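Local coordinates for RNA pseudouridylate synthase domain-containing protein 1 (Homo sapiens, PDB 5VBB) that probably binds RNA and isomerises uridines in it to pseudouridine, as enzymes of the RluA family do, at residues T96-A101 and V164-P168; H106-V112 and D147-H153; R205-F211 and V224-F230. One frame throughout, in Å; residues are numbered along the deposited sequence.

Contact 1: T96-A101 and V164-P168; sequences TKAYLA and VLLKP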
loop_
_atom_site.group_PDB
_atom_site.type_symbol
_atom_site.label_atom_id
_atom_site.label_comp_id
_atom_site.label_asym_id
_atom_site.label_seq_id
_atom_site.Cartn_x
_atom_site.Cartn_y
_atom_site.Cartn_z
ATOM N N THR A 96 -6.341 -9.827 -5.048
ATOM C CA THR A 96 -5.628 -8.889 -5.913
ATOM C C THR A 96 -5.501 -7.560 -5.156
ATOM O O THR A 96 -6.480 -7.070 -4.591
ATOM C CB THR A 96 -6.340 -8.706 -7.243
ATOM O OG1 THR A 96 -6.456 -9.975 -7.856
ATOM C CG2 THR A 96 -5.597 -7.766 -8.188
ATOM N N LYS A 97 -4.296 -6.976 -5.158
ATOM C CA LYS A 97 -4.052 -5.694 -4.521
ATOM C C LYS A 97 -3.187 -4.825 -5.387
ATOM O O LYS A 97 -2.297 -5.339 -6.039
ATOM C CB LYS A 97 -3.278 -5.885 -3.204
ATOM C CG LYS A 97 -3.904 -6.760 -2.158
ATOM C CD LYS A 97 -3.222 -6.537 -0.807
ATOM C CE LYS A 97 -3.650 -7.532 0.237
ATOM N NZ LYS A 97 -2.806 -7.478 1.462
ATOM N N ALA A 98 -3.407 -3.504 -5.355
ATOM C CA ALA A 98 -2.543 -2.527 -5.991
ATOM C C ALA A 98 -2.462 -1.291 -5.121
ATOM O O ALA A 98 -3.384 -0.970 -4.340
ATOM C CB ALA A 98 -3.002 -2.179 -7.407
ATOM N N TYR A 99 -1.328 -0.617 -5.210
ATOM C CA TYR A 99 -1.042 0.549 -4.400
ATOM C C TYR A 99 -0.592 1.659 -5.273
ATOM O O TYR A 99 -0.067 1.414 -6.355
ATOM C CB TYR A 99 0.122 0.256 -3.431
ATOM C CG TYR A 99 -0.122 -0.841 -2.436
ATOM C CD1 TYR A 99 -0.258 -2.164 -2.846
ATOM C CD2 TYR A 99 -0.216 -0.565 -1.070
ATOM C CE1 TYR A 99 -0.548 -3.174 -1.939
ATOM C CE2 TYR A 99 -0.454 -1.583 -0.146
ATOM C CZ TYR A 99 -0.626 -2.884 -0.592
ATOM O OH TYR A 99 -0.786 -3.922 0.267
ATOM N N LEU A 100 -0.701 2.879 -4.760
ATOM C CA LEU A 100 -0.141 4.061 -5.378
ATOM C C LEU A 100 0.966 4.524 -4.477
ATOM O O LEU A 100 0.869 4.365 -3.253
ATOM C CB LEU A 100 -1.180 5.186 -5.475
ATOM C CG LEU A 100 -2.349 4.925 -6.389
ATOM C CD1 LEU A 100 -3.392 5.982 -6.234
ATOM C CD2 LEU A 100 -1.915 4.827 -7.853
ATOM N N ALA A 101 1.975 5.203 -5.058
ATOM C CA ALA A 101 3.065 5.760 -4.277
ATOM C C ALA A 101 3.735 6.879 -4.986
ATOM O O ALA A 101 3.688 6.939 -6.212
ATOM C CB ALA A 101 4.102 4.686 -3.967
ATOM N N VAL A 164 3.734 6.266 -8.978
ATOM C CA VAL A 164 3.683 4.916 -9.514
ATOM C C VAL A 164 2.492 4.140 -9.040
ATOM O O VAL A 164 1.944 4.419 -7.972
ATOM C CB VAL A 164 4.971 4.115 -9.172
ATOM C CG1 VAL A 164 6.229 4.851 -9.620
ATOM C CG2 VAL A 164 5.049 3.801 -7.673
ATOM N N LEU A 165 2.166 3.080 -9.801
ATOM C CA LEU A 165 1.187 2.067 -9.430
ATOM C C LEU A 165 2.030 0.820 -9.109
ATOM O O LEU A 165 2.897 0.440 -9.913
ATOM C CB LEU A 165 0.226 1.788 -10.587
ATOM C CG LEU A 165 -0.874 0.716 -10.384
ATOM C CD1 LEU A 165 -1.836 1.120 -9.318
ATOM C CD2 LEU A 165 -1.650 0.522 -11.632
ATOM N N LEU A 166 1.781 0.182 -7.963
ATOM C CA LEU A 166 2.505 -1.013 -7.535
ATOM C C LEU A 166 1.566 -2.149 -7.364
ATOM O O LEU A 166 0.584 -2.013 -6.640
ATOM C CB LEU A 166 3.223 -0.767 -6.220
ATOM C CG LEU A 166 4.266 0.361 -6.255
ATOM C CD1 LEU A 166 4.552 0.870 -4.898
ATOM C CD2 LEU A 166 5.516 -0.066 -6.958
ATOM N N LYS A 167 1.840 -3.284 -8.007
ATOM C CA LYS A 167 1.001 -4.470 -7.854
ATOM C C LYS A 167 1.879 -5.588 -7.313
ATOM O O LYS A 167 2.690 -6.159 -8.049
ATOM C CB LYS A 167 0.375 -4.849 -9.181
ATOM C CG LYS A 167 -0.682 -5.949 -9.055
ATOM C CD LYS A 167 -1.098 -6.437 -10.403
ATOM C CE LYS A 167 -1.968 -7.647 -10.303
ATOM N NZ LYS A 167 -2.341 -8.144 -11.646
ATOM N N PRO A 168 1.796 -5.880 -6.013
ATOM C CA PRO A 168 2.575 -7.007 -5.499
ATOM C C PRO A 168 1.887 -8.327 -5.832
ATOM O O PRO A 168 0.670 -8.405 -5.736
ATOM C CB PRO A 168 2.576 -6.788 -3.999
ATOM C CG PRO A 168 1.304 -6.033 -3.688
ATOM C CD PRO A 168 0.910 -5.310 -4.978
HETATM O O HOH W 1 -2.004 -8.434 -6.136
#

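Contact 2: H106-V112 and D147-H153; sequences HIQESRV and DLVVLEH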
loop_
_atom_site.group_PDB
_atom_site.type_symbol
_atom_site.label_atom_id
_atom_site.label_comp_id
_atom_site.label_asym_id
_atom_site.label_seq_id
_atom_site.Cartn_x
_atom_site.Cartn_y
_atom_site.Cartn_z
ATOM N N HIS A 106 13.172 10.245 -10.743
ATOM C CA HIS A 106 12.431 10.018 -11.982
ATOM C C HIS A 106 12.815 8.633 -12.530
ATOM O O HIS A 106 13.950 8.461 -12.958
ATOM C CB HIS A 106 12.788 11.097 -13.024
ATOM C CG HIS A 106 12.182 12.436 -12.714
ATOM N ND1 HIS A 106 12.579 13.572 -13.384
ATOM C CD2 HIS A 106 11.139 12.745 -11.905
ATOM C CE1 HIS A 106 11.833 14.554 -12.900
ATOM N NE2 HIS A 106 10.940 14.099 -12.014
ATOM N N ILE A 107 11.890 7.654 -12.512
ATOM C CA ILE A 107 12.158 6.297 -13.012
ATOM C C ILE A 107 11.991 6.361 -14.518
ATOM O O ILE A 107 10.900 6.698 -14.971
ATOM C CB ILE A 107 11.197 5.302 -12.334
ATOM C CG1 ILE A 107 11.471 5.294 -10.815
ATOM C CG2 ILE A 107 11.335 3.895 -12.923
ATOM C CD1 ILE A 107 10.580 4.408 -9.935
ATOM N N GLN A 108 13.057 6.087 -15.302
ATOM C CA GLN A 108 12.989 6.240 -16.760
ATOM C C GLN A 108 12.308 5.062 -17.460
ATOM O O GLN A 108 11.689 5.281 -18.490
ATOM C CB GLN A 108 14.387 6.474 -17.345
ATOM C CG GLN A 108 15.121 7.670 -16.724
ATOM C CD GLN A 108 14.386 8.993 -16.871
ATOM O OE1 GLN A 108 13.684 9.244 -17.863
ATOM N NE2 GLN A 108 14.566 9.893 -15.906
ATOM N N GLU A 109 12.341 3.856 -16.891
ATOM C CA GLU A 109 11.631 2.684 -17.464
ATOM C C GLU A 109 10.126 2.884 -17.241
ATOM O O GLU A 109 9.753 3.318 -16.159
ATOM C CB GLU A 109 12.044 1.388 -16.752
ATOM C CG GLU A 109 13.514 1.033 -16.846
ATOM C CD GLU A 109 14.453 1.508 -15.753
ATOM O OE1 GLU A 109 13.970 2.051 -14.734
ATOM O OE2 GLU A 109 15.686 1.366 -15.935
ATOM N N SER A 110 9.266 2.535 -18.204
ATOM C CA SER A 110 7.818 2.697 -18.019
ATOM C C SER A 110 7.249 1.656 -17.054
ATOM O O SER A 110 6.281 1.932 -16.355
ATOM C CB SER A 110 7.080 2.645 -19.353
ATOM O OG SER A 110 6.862 1.323 -19.810
ATOM N N ARG A 111 7.842 0.453 -17.032
ATOM C CA ARG A 111 7.391 -0.638 -16.165
ATOM C C ARG A 111 8.592 -1.412 -15.685
ATOM O O ARG A 111 9.539 -1.632 -16.456
ATOM C CB ARG A 111 6.433 -1.576 -16.921
ATOM C CG ARG A 111 5.846 -2.714 -16.077
ATOM C CD ARG A 111 4.857 -3.494 -16.895
ATOM N NE ARG A 111 3.974 -4.331 -16.089
ATOM C CZ ARG A 111 3.019 -5.103 -16.596
ATOM N NH1 ARG A 111 2.806 -5.133 -17.903
ATOM N NH2 ARG A 111 2.250 -5.833 -15.797
ATOM N N VAL A 112 8.586 -1.779 -14.408
ATOM C CA VAL A 112 9.690 -2.518 -13.790
ATOM C C VAL A 112 9.128 -3.707 -13.043
ATOM O O VAL A 112 8.213 -3.547 -12.230
ATOM C CB VAL A 112 10.497 -1.610 -12.821
ATOM C CG1 VAL A 112 11.615 -2.374 -12.120
ATOM C CG2 VAL A 112 11.048 -0.390 -13.537
ATOM N N ASP A 147 5.306 -5.636 -9.300
ATOM C CA ASP A 147 5.177 -5.019 -10.606
ATOM C C ASP A 147 4.981 -3.513 -10.415
ATOM O O ASP A 147 4.046 -3.089 -9.747
ATOM C CB ASP A 147 4.004 -5.645 -11.327
ATOM C CG ASP A 147 3.725 -5.137 -12.711
ATOM O OD1 ASP A 147 4.681 -4.763 -13.410
ATOM O OD2 ASP A 147 2.556 -5.210 -13.137
ATOM N N LEU A 148 5.853 -2.717 -10.989
ATOM C CA LEU A 148 5.831 -1.251 -10.833
ATOM C C LEU A 148 5.557 -0.630 -12.200
ATOM O O LEU A 148 6.331 -0.858 -13.129
ATOM C CB LEU A 148 7.203 -0.784 -10.310
ATOM C CG LEU A 148 7.437 0.707 -10.026
ATOM C CD1 LEU A 148 8.534 0.892 -9.017
ATOM C CD2 LEU A 148 7.843 1.517 -11.299
ATOM N N VAL A 149 4.554 0.233 -12.286
ATOM C CA VAL A 149 4.201 0.981 -13.497
ATOM C C VAL A 149 4.344 2.496 -13.170
ATOM O O VAL A 149 3.687 3.017 -12.249
ATOM C CB VAL A 149 2.758 0.622 -13.965
ATOM C CG1 VAL A 149 2.358 1.422 -15.200
ATOM C CG2 VAL A 149 2.634 -0.874 -14.259
ATOM N N VAL A 150 5.131 3.203 -13.963
ATOM C CA VAL A 150 5.341 4.629 -13.750
ATOM C C VAL A 150 4.155 5.400 -14.337
ATOM O O VAL A 150 3.867 5.247 -15.513
ATOM C CB VAL A 150 6.683 5.112 -14.328
ATOM C CG1 VAL A 150 6.883 6.586 -14.066
ATOM C CG2 VAL A 150 7.855 4.331 -13.747
ATOM N N LEU A 151 3.473 6.220 -13.513
ATOM C CA LEU A 151 2.315 6.987 -13.948
ATOM C C LEU A 151 2.725 8.374 -14.394
ATOM O O LEU A 151 2.293 8.849 -15.447
ATOM C CB LEU A 151 1.299 7.091 -12.823
ATOM C CG LEU A 151 0.765 5.790 -12.301
ATOM C CD1 LEU A 151 -0.032 6.038 -11.031
ATOM C CD2 LEU A 151 0.002 5.017 -13.396
ATOM N N GLU A 152 3.540 9.053 -13.577
ATOM C CA GLU A 152 3.941 10.422 -13.862
ATOM C C GLU A 152 5.288 10.742 -13.262
ATOM O O GLU A 152 5.683 10.131 -12.281
ATOM C CB GLU A 152 2.910 11.428 -13.223
ATOM C CG GLU A 152 1.590 11.665 -13.969
ATOM C CD GLU A 152 0.579 12.581 -13.289
ATOM O OE1 GLU A 152 0.338 12.372 -12.084
ATOM O OE2 GLU A 152 0.030 13.500 -13.944
ATOM N N HIS A 153 5.961 11.758 -13.830
ATOM C CA HIS A 153 7.158 12.367 -13.257
ATOM C C HIS A 153 6.712 13.747 -12.813
ATOM O O HIS A 153 5.872 14.378 -13.465
ATOM C CB HIS A 153 8.300 12.515 -14.266
ATOM C CG HIS A 153 8.984 11.237 -14.625
ATOM N ND1 HIS A 153 9.779 11.151 -15.742
ATOM C CD2 HIS A 153 9.011 10.045 -13.978
ATOM C CE1 HIS A 153 10.197 9.896 -15.792
ATOM N NE2 HIS A 153 9.788 9.206 -14.733
#

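Contact 3: R205-F211 and V224-F230; sequences RMMLHAF and VCTPDPF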
loop_
_atom_site.group_PDB
_atom_site.type_symbol
_atom_site.label_atom_id
_atom_site.label_comp_id
_atom_site.label_asym_id
_atom_site.label_seq_id
_atom_site.Cartn_x
_atom_site.Cartn_y
_atom_site.Cartn_z
ATOM N N ARG A 205 3.655 12.870 5.515
ATOM C CA ARG A 205 3.272 11.465 5.620
ATOM C C ARG A 205 4.136 10.620 4.741
ATOM O O ARG A 205 4.901 11.143 3.956
ATOM C CB ARG A 205 1.833 11.315 5.159
ATOM C CG ARG A 205 1.585 11.636 3.692
ATOM C CD ARG A 205 0.241 11.084 3.231
ATOM N NE ARG A 205 0.330 9.631 3.141
ATOM C CZ ARG A 205 -0.644 8.824 2.772
ATOM N NH1 ARG A 205 -1.831 9.314 2.438
ATOM N NH2 ARG A 205 -0.443 7.516 2.732
ATOM N N MET A 206 3.990 9.319 4.842
ATOM C CA MET A 206 4.656 8.412 3.935
ATOM C C MET A 206 3.729 8.242 2.741
ATOM O O MET A 206 2.551 7.965 2.934
ATOM C CB MET A 206 4.925 7.070 4.584
ATOM C CG MET A 206 5.737 6.196 3.700
ATOM S SD MET A 206 6.227 4.632 4.471
ATOM C CE MET A 206 4.653 3.754 4.378
ATOM N N MET A 207 4.241 8.424 1.525
ATOM C CA MET A 207 3.416 8.391 0.310
ATOM C C MET A 207 3.219 6.970 -0.279
ATOM O O MET A 207 3.626 6.687 -1.397
ATOM C CB MET A 207 4.024 9.319 -0.755
ATOM C CG MET A 207 4.332 10.726 -0.250
ATOM S SD MET A 207 2.881 11.598 0.404
ATOM C CE MET A 207 3.675 13.062 1.100
ATOM N N LEU A 208 2.512 6.121 0.455
ATOM C CA LEU A 208 2.140 4.778 0.029
ATOM C C LEU A 208 0.696 4.625 0.423
ATOM O O LEU A 208 0.355 4.981 1.537
ATOM C CB LEU A 208 3.044 3.701 0.681
ATOM C CG LEU A 208 2.775 2.253 0.270
ATOM C CD1 LEU A 208 3.029 2.053 -1.232
ATOM C CD2 LEU A 208 3.701 1.304 1.007
ATOM N N HIS A 209 -0.158 4.158 -0.515
ATOM C CA HIS A 209 -1.585 4.076 -0.350
ATOM C C HIS A 209 -2.111 2.790 -0.977
ATOM O O HIS A 209 -1.816 2.518 -2.142
ATOM C CB HIS A 209 -2.219 5.265 -1.094
ATOM C CG HIS A 209 -3.712 5.306 -1.016
ATOM N ND1 HIS A 209 -4.366 5.571 0.182
ATOM C CD2 HIS A 209 -4.642 5.102 -1.990
ATOM C CE1 HIS A 209 -5.661 5.522 -0.097
ATOM N NE2 HIS A 209 -5.872 5.261 -1.397
ATOM N N ALA A 210 -2.870 2.016 -0.224
ATOM C CA ALA A 210 -3.475 0.774 -0.740
ATOM C C ALA A 210 -4.701 1.208 -1.506
ATOM O O ALA A 210 -5.698 1.609 -0.931
ATOM C CB ALA A 210 -3.820 -0.157 0.417
ATOM N N PHE A 211 -4.613 1.136 -2.813
ATOM C CA PHE A 211 -5.586 1.698 -3.737
ATOM C C PHE A 211 -6.654 0.733 -4.194
ATOM O O PHE A 211 -7.829 1.046 -4.091
ATOM C CB PHE A 211 -4.784 2.215 -4.945
ATOM C CG PHE A 211 -5.557 2.762 -6.109
ATOM C CD1 PHE A 211 -6.322 3.917 -5.970
ATOM C CD2 PHE A 211 -5.352 2.261 -7.381
ATOM C CE1 PHE A 211 -6.877 4.542 -7.091
ATOM C CE2 PHE A 211 -5.981 2.823 -8.471
ATOM C CZ PHE A 211 -6.690 3.992 -8.335
ATOM N N VAL A 224 -12.691 -2.923 -4.358
ATOM C CA VAL A 224 -12.725 -1.488 -4.170
ATOM C C VAL A 224 -11.538 -0.875 -4.845
ATOM O O VAL A 224 -10.471 -1.486 -5.012
ATOM C CB VAL A 224 -12.870 -1.008 -2.676
ATOM C CG1 VAL A 224 -13.831 -1.886 -1.899
ATOM C CG2 VAL A 224 -11.540 -0.945 -1.946
ATOM N N CYS A 225 -11.783 0.346 -5.280
ATOM C CA CYS A 225 -10.830 1.234 -5.856
ATOM C C CYS A 225 -11.063 2.564 -5.197
ATOM O O CYS A 225 -12.018 3.262 -5.529
ATOM C CB CYS A 225 -11.009 1.310 -7.363
ATOM S SG CYS A 225 -9.547 1.894 -8.181
ATOM N N THR A 226 -10.256 2.855 -4.180
ATOM C CA THR A 226 -10.414 4.050 -3.387
ATOM C C THR A 226 -10.016 5.310 -4.156
ATOM O O THR A 226 -9.280 5.216 -5.152
ATOM C CB THR A 226 -9.492 4.034 -2.140
ATOM O OG1 THR A 226 -8.156 4.330 -2.562
ATOM C CG2 THR A 226 -9.551 2.763 -1.347
ATOM N N PRO A 227 -10.375 6.505 -3.627
ATOM C CA PRO A 227 -9.889 7.743 -4.242
ATOM C C PRO A 227 -8.364 7.843 -4.173
ATOM O O PRO A 227 -7.728 7.302 -3.266
ATOM C CB PRO A 227 -10.507 8.845 -3.372
ATOM C CG PRO A 227 -11.668 8.219 -2.714
ATOM C CD PRO A 227 -11.235 6.801 -2.462
ATOM N N ASP A 228 -7.791 8.510 -5.155
ATOM C CA ASP A 228 -6.340 8.724 -5.264
ATOM C C ASP A 228 -5.956 9.937 -4.390
ATOM O O ASP A 228 -6.398 11.041 -4.695
ATOM C CB ASP A 228 -6.006 8.993 -6.721
ATOM C CG ASP A 228 -4.579 9.384 -7.019
ATOM O OD1 ASP A 228 -3.747 9.377 -6.080
ATOM O OD2 ASP A 228 -4.287 9.644 -8.187
ATOM N N PRO A 229 -5.123 9.784 -3.340
ATOM C CA PRO A 229 -4.774 10.938 -2.503
ATOM C C PRO A 229 -3.608 11.777 -3.000
ATOM O O PRO A 229 -3.358 12.847 -2.449
ATOM C CB PRO A 229 -4.381 10.266 -1.184
ATOM C CG PRO A 229 -3.692 9.010 -1.639
ATOM C CD PRO A 229 -4.484 8.551 -2.828
ATOM N N PHE A 230 -2.860 11.291 -3.985
ATOM C CA PHE A 230 -1.638 11.945 -4.458
ATOM C C PHE A 230 -1.946 12.771 -5.669
ATOM O O PHE A 230 -1.484 12.492 -6.760
ATOM C CB PHE A 230 -0.556 10.886 -4.710
ATOM C CG PHE A 230 -0.300 9.990 -3.501
ATOM C CD1 PHE A 230 -0.207 10.524 -2.216
ATOM C CD2 PHE A 230 -0.149 8.619 -3.652
ATOM C CE1 PHE A 230 0.001 9.687 -1.105
ATOM C CE2 PHE A 230 0.091 7.795 -2.548
ATOM C CZ PHE A 230 0.244 8.337 -1.299
#

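Contact 1: T96-A101 and V164-P168
With CG trans to its carbonyl carbon (chi1 -62°), Tyr99 sends its ring off the sheet face it shares with Leu166. There Tyr99 CE1 meets Pro168 CG at 3.8 Å, the two side chains crossing at about a right angle, and Leu166 O lies at the edge of the tyrosine ring. Leu165 turns CG away from its backbone N (chi1 179°). This carries Leu165 CD1 to 4.0 Å from Leu100 CD2. Replacing Tyr99 with an alanine would probably open a gap and leave Pro168 CG without this aromatic neighbour. Two pairs of backbone bonds set the antiparallel register: Tyr99 N gives to Leu166 O at 2.8 Å and Leu166 N returns to Tyr99 O at 2.7 Å, a pattern repeated between Ala101 and Val164. The intervening Leu100-Leu165 pair is non-hydrogen-bonded. A water accepts from Lys97 N and donates to Pro168 O, bridging the strands where direct bonding has ended. Tyr99 and Leu166 pack on Leu176 of helix 175-182, whereas Leu100 and Leu165 face helix 247-256. This is typical of the central antiparallel sheet in the pseudouridine synthase fold, with Tyr99 about 7 Å, side chain to side chain, from the probable catalytic Asp67.

Contact 2: H106-V112 and D147-H153
His106 and His153 pack as an offset stack, their centroids 4.5 Å apart and their planes inclined by 17°. Each takes the other's CB over a face: His106 CB stands 3.9 Å from the His153 centroid, almost on the ring normal. The edge of His153 is used as well, NE2 donating to Ile107 O at 2.8 Å; this oxygen lies in the imidazole plane, but the donor above the carbonyl plane. Ile107 CG2 presses on Val150 CG2 at 3.6 Å, and Ile107 CD1 meets Leu148 CD1 tip to tip. This buried side contrasts with the exposed turn at Gln108, Glu109 and Ser110. Beyond it, Val112 and Leu148 exchange N-H...O bonds both ways and Arg111 faces Val149 as a non-hydrogen-bonded pair, setting strand 111-114 antiparallel on strand 146-156. Exposed Arg111 stretches out straight and offers NE to Asp147 OD1 at 2.8 Å and NH2 to Asp147 OD2 at 2.7 Å. OD1 uses its syn lone pair, while OD2 is met on the syn side but out of the carboxylate plane. His106 NE2 bonds Gly154 O. The His153 bond implies a proton on NE2, and the two-point salt bridge is likely to neutralise opposite charges at the surface end.

Contact 3: R205-F211 and V224-F230
His209 and Thr226 approach from opposite directions and meet through a 2.7 Å hydrogen bond between His209 NE2 and Thr226 OG1. Followed outward, the histidine touches something at almost every step. Its CB rests 3.7 Å from Phe230 CE2. With CG trans to the backbone N (chi1 180°), the ring is carried across toward the 224-230 segment; CG then lies under Pro229, whose CD stands 3.8 Å from the ring centroid, 20° off the normal, in a CH-pi contact. ND1 has Pro229 CG nearby and bonds Ser71 OG outside the segments, while CD2 is 3.6 Å from Pro229 CD. CE1 also lies near Thr226 OG1, and at the tip NE2 has this hydroxyl at the ring edge, in plane. Partners on both nitrogens thus limit rotation of the imidazole, and the proline covers one face.

Pro229 CG lies over the centre of one face of Phe230, and Phe230 CE1 is 3.8 Å from Met207 SD in an oblique Met-aromatic contact. CE1 of Phe230 also sits over the guanidinium of Arg205, the two planes being 65° apart; that arginine is held by Ser71 through NH2 and by Met206 O through NE. At the other end, Cys225 SG lies over a face of Phe211, 3.9 Å from its centroid, and Thr226 N donates to Phe211 O. Asp228 OD1 accepts from Phe230 N, forming an Asx turn, and its OD2 makes a salt bridge with Lys163.

Strands 208-216 and 221-225 form a beta hairpin, and the chain leaving it folds back along residues 205-211. The side chain of Leu208 is about 5 Å from that of Asp67, the probable catalytic residue. Strand 96-104 flanks strand 208-216; helix 247-256 covers Phe211 and Cys225, while His209 and Pro227 reach Asn22 on strand 18-23.

Overall arrangement
The three contacts share one large antiparallel sheet. Contacts 1 and 3 are buried near the middle of the chain, their centres 9 Å apart; contact 2 lies further out, about 17 Å from the chain centre, and is only partly buried. Strand 96-104 joins contact 1 to contact 3 through a probable hydrogen bond from Leu100 N to His209 O, whereas strands 159-168 and 146-156 join contact 1 to contact 2, with Leu165 N close to Val149 O. Contacts 2 and 3 do not touch. Chemistry follows position: contact 1 relies on regular strand pairing and aliphatic packing, contact 3 on aromatic, sulfur and proline contacts and a histidine-threonine hydrogen bond, and contact 2 adds an exposed ion pair to a histidine stack.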